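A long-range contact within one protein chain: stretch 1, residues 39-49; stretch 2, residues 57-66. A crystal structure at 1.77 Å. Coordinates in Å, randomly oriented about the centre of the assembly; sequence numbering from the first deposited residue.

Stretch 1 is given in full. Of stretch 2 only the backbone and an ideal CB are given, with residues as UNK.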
# COMPACT_ATOMS: atom_id res chain seq x y z
N LYS A 39 5.93 -16.19 6.31
CA LYS A 39 5.39 -14.87 6.60
C LYS A 39 5.21 -14.74 8.10
O LYS A 39 4.54 -15.57 8.72
CB LYS A 39 4.05 -14.60 5.90
CG LYS A 39 3.54 -13.13 6.10
CD LYS A 39 2.10 -12.91 5.61
CE LYS A 39 2.01 -13.07 4.09
NZ LYS A 39 0.63 -12.83 3.56
N SER A 40 5.81 -13.69 8.66
CA SER A 40 5.70 -13.41 10.10
C SER A 40 4.75 -12.24 10.32
O SER A 40 4.81 -11.26 9.58
CB SER A 40 7.08 -13.07 10.67
OG SER A 40 7.00 -12.70 12.05
N PRO A 41 3.89 -12.32 11.36
CA PRO A 41 2.97 -11.23 11.62
C PRO A 41 3.64 -10.07 12.37
O PRO A 41 3.00 -9.04 12.58
CB PRO A 41 1.90 -11.89 12.52
CG PRO A 41 2.66 -12.92 13.28
CD PRO A 41 3.71 -13.43 12.32
N VAL A 42 4.89 -10.26 12.76
CA VAL A 42 5.69 -9.22 13.41
C VAL A 42 7.04 -9.10 12.70
O VAL A 42 7.50 -10.06 12.06
CB VAL A 42 5.89 -9.51 14.94
CG1 VAL A 42 4.54 -9.53 15.66
CG2 VAL A 42 6.63 -10.84 15.17
N ASP A 43 7.67 -7.92 12.81
CA ASP A 43 9.05 -7.78 12.31
C ASP A 43 9.92 -8.90 12.88
O ASP A 43 9.86 -9.21 14.09
CB ASP A 43 9.66 -6.44 12.70
CG ASP A 43 8.99 -5.25 12.02
OD1 ASP A 43 8.19 -5.41 11.07
OD2 ASP A 43 9.31 -4.12 12.44
N ILE A 44 10.73 -9.50 12.02
CA ILE A 44 11.48 -10.69 12.41
C ILE A 44 12.91 -10.59 11.87
O ILE A 44 13.13 -10.24 10.71
CB ILE A 44 10.78 -12.00 11.92
CG1 ILE A 44 11.46 -13.24 12.53
CG2 ILE A 44 10.71 -12.08 10.36
CD1 ILE A 44 10.70 -14.55 12.31
N TRP A 45 13.87 -10.92 12.72
CA TRP A 45 15.27 -10.88 12.35
C TRP A 45 15.70 -12.31 12.08
O TRP A 45 15.40 -13.20 12.87
CB TRP A 45 16.07 -10.19 13.45
CG TRP A 45 15.96 -8.68 13.40
CD1 TRP A 45 16.89 -7.80 12.89
CD2 TRP A 45 14.86 -7.87 13.85
NE1 TRP A 45 16.44 -6.50 13.01
CE2 TRP A 45 15.19 -6.52 13.58
CE3 TRP A 45 13.62 -8.17 14.44
CZ2 TRP A 45 14.34 -5.46 13.90
CZ3 TRP A 45 12.76 -7.11 14.75
CH2 TRP A 45 13.13 -5.77 14.48
N ILE A 46 16.35 -12.53 10.93
CA ILE A 46 16.68 -13.88 10.44
C ILE A 46 18.19 -13.97 10.21
O ILE A 46 18.79 -13.06 9.63
CB ILE A 46 15.92 -14.22 9.13
CG1 ILE A 46 14.39 -14.20 9.36
CG2 ILE A 46 16.35 -15.58 8.58
CD1 ILE A 46 13.86 -15.36 10.23
N GLY A 47 18.78 -15.07 10.64
CA GLY A 47 20.22 -15.28 10.50
C GLY A 47 20.66 -16.71 10.69
O GLY A 47 19.85 -17.61 10.98
N GLY A 48 21.97 -16.91 10.56
CA GLY A 48 22.61 -18.21 10.71
C GLY A 48 23.04 -18.46 12.13
O GLY A 48 22.56 -17.82 13.06
N GLU A 49 23.96 -19.40 12.30
CA GLU A 49 24.38 -19.83 13.64
C GLU A 49 25.10 -18.74 14.44
O GLU A 49 25.18 -18.81 15.67
CB GLU A 49 25.24 -21.10 13.54
CG GLU A 49 24.46 -22.31 13.01
CD GLU A 49 25.32 -23.55 12.80
OE1 GLU A 49 26.14 -23.56 11.86
OE2 GLU A 49 25.15 -24.52 13.57
N UNK A 57 19.81 -6.11 20.97
CA UNK A 57 20.49 -5.66 19.75
C UNK A 57 20.90 -6.89 18.96
O UNK A 57 21.79 -7.64 19.39
CB UNK A 57 21.70 -4.78 20.07
N UNK A 58 20.26 -7.10 17.82
CA UNK A 58 20.56 -8.25 16.97
C UNK A 58 21.85 -8.02 16.19
O UNK A 58 22.02 -6.99 15.54
CB UNK A 58 19.40 -8.52 16.01
N UNK A 59 22.76 -8.98 16.29
CA UNK A 59 23.95 -8.98 15.46
C UNK A 59 23.98 -10.27 14.64
O UNK A 59 23.63 -11.33 15.14
CB UNK A 59 25.21 -8.84 16.31
N UNK A 60 24.42 -10.16 13.39
CA UNK A 60 24.41 -11.29 12.46
C UNK A 60 23.02 -11.67 11.99
O UNK A 60 22.77 -12.81 11.63
CB UNK A 60 25.07 -12.51 13.11
N UNK A 61 22.11 -10.70 12.00
CA UNK A 61 20.76 -10.93 11.50
C UNK A 61 20.38 -9.85 10.51
O UNK A 61 21.07 -8.84 10.41
CB UNK A 61 19.75 -10.98 12.65
N UNK A 62 19.30 -10.07 9.78
CA UNK A 62 18.63 -8.99 9.06
C UNK A 62 17.12 -9.09 9.21
O UNK A 62 16.55 -10.17 9.37
CB UNK A 62 19.01 -9.01 7.58
N UNK A 63 16.48 -7.92 9.16
CA UNK A 63 15.06 -7.80 9.36
C UNK A 63 14.26 -8.17 8.11
O UNK A 63 14.61 -7.79 6.99
CB UNK A 63 14.72 -6.37 9.80
N UNK A 64 13.19 -8.92 8.34
CA UNK A 64 12.06 -8.98 7.41
C UNK A 64 10.85 -8.35 8.10
O UNK A 64 10.63 -8.52 9.30
CB UNK A 64 11.76 -10.42 6.98
N UNK A 65 10.06 -7.60 7.34
CA UNK A 65 8.93 -6.86 7.92
C UNK A 65 7.71 -7.73 8.24
O UNK A 65 7.47 -8.78 7.60
CB UNK A 65 8.51 -5.75 6.96
N UNK A 66 6.95 -7.29 9.23
CA UNK A 66 5.64 -7.87 9.52
C UNK A 66 4.87 -7.95 8.21
O UNK A 66 4.81 -6.96 7.45
CB UNK A 66 4.88 -7.05 10.56

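Position 57 has nothing of stretch 1 within 5.5 Å of its CB, so the contact sets no preference; the residue is Ile57, which takes no part.

Position 58 points toward stretch 1. Its CB lies 4.1 Å from Trp45 CD1, beside the indole. A modest apolar side chain would suit, such as Val, Ile, Leu or Ala. It is Val58, whose CG2 packs over one ring face, 4.0 Å from Trp45 CG.

Position 59 is out of reach, and many residues would do; it is Asp59, which makes no contact.

Position 60 has phi 73° and psi 26°. Positive phi favours glycine, though Asn or Asp can adopt it. It is Gly60. A water bridges the two stretches here, accepting from Gly48 N (2.9 Å) and donating to Gly60 O (2.7 Å).

Position 61 points toward stretch 1. An ideal CB would sit 3.8 Å from both Ile46 O and Trp45 CB, without a clash. Ala or Ser would pass as well as Gly; a longer chain would head for the Trp45 side. It is Gly61. The ideal CB lies about 2.7 Å from Val58 CG1, too close for two carbons. Gly61 CA makes a CA-H...O contact with Ile46 O at 3.5 Å.

Position 62 is paired with Ile46 through two backbone hydrogen bonds, N to Ile46 O (3.0 Å) and O to Ile46 N (2.8 Å). CB is on the sheet face of Ile44 and Ile46. Apolar side chains would suit, as would a long one with an aliphatic stem. It is Arg62.

Position 63 pairs with Trp45 without hydrogen bonds. CB lies 3.6 Å from Trp45 NE1, and the Asp43 carboxylate is on offer farther along. Lys or Arg could use both ring and charge; an apolar chain could use the ring. It is Lys63. Its CB covers the ring face opposite Val58, 3.9 Å from the centroid of the Trp45 five-membered ring. Its NZ forms a long salt bridge with Asp43 OD2 (3.8 Å), and a water also links these two atoms.

Position 64 bonds to Ile44 in both directions, N to O (2.7 Å) and O to N (2.9 Å). CB is 3.9 Å from Ile44 CG2, with Ile46 CG1 beyond. A large apolar residue fits: Phe, Leu, Ile or Met. It is Phe64, whose CD2 reaches Ile46 CG1 at 3.7 Å.

Position 65 points away overall, so polar residues are acceptable. It is Glu65; a water lies 3.0 Å from Glu65 O and accepts from Ser40 N (2.8 Å).

Position 66 points sideways. Its N donates to Asp43 OD1 at 2.9 Å, which argues against proline. CB is 3.4 Å from Pro41 O, which suits a small side chain. It is Ala66.

Stretch 2 (57-66) IVDGGRKFEA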
# COMPACT_ATOMS: atom_id res chain seq x y z
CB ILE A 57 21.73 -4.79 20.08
CG1 ILE A 57 21.34 -3.59 20.94
CG2 ILE A 57 22.43 -4.34 18.78
CD1 ILE A 57 22.48 -3.01 21.77
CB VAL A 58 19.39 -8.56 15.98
CG1 VAL A 58 19.79 -9.69 15.02
CG2 VAL A 58 18.13 -8.92 16.75
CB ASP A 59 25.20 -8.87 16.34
CG ASP A 59 26.49 -8.84 15.53
OD1 ASP A 59 26.61 -8.01 14.60
OD2 ASP A 59 27.39 -9.65 15.83
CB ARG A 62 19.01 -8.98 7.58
CG ARG A 62 18.50 -10.16 6.77
CD ARG A 62 18.21 -9.72 5.36
NE ARG A 62 16.93 -9.02 5.27
CZ ARG A 62 16.27 -8.82 4.13
NH1 ARG A 62 16.79 -9.25 2.97
NH2 ARG A 62 15.09 -8.20 4.14
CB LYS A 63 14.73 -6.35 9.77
CG LYS A 63 13.28 -6.14 10.22
CD LYS A 63 13.04 -4.73 10.78
CE LYS A 63 12.72 -3.70 9.71
NZ LYS A 63 11.99 -2.55 10.33
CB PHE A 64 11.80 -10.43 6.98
CG PHE A 64 12.91 -11.01 6.14
CD1 PHE A 64 12.84 -10.97 4.74
CD2 PHE A 64 14.03 -11.60 6.75
CE1 PHE A 64 13.87 -11.50 3.95
CE2 PHE A 64 15.08 -12.13 5.99
CZ PHE A 64 15.00 -12.09 4.58
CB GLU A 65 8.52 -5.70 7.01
CG GLU A 65 9.63 -4.68 6.81
CD GLU A 65 9.24 -3.62 5.80
OE1 GLU A 65 8.38 -2.78 6.12
OE2 GLU A 65 9.80 -3.63 4.68
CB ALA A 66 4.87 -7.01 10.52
O HOH W 1 7.51 -11.73 7.52
O HOH W 2 9.50 -1.94 10.84
O HOH W 3 23.85 -14.76 10.06
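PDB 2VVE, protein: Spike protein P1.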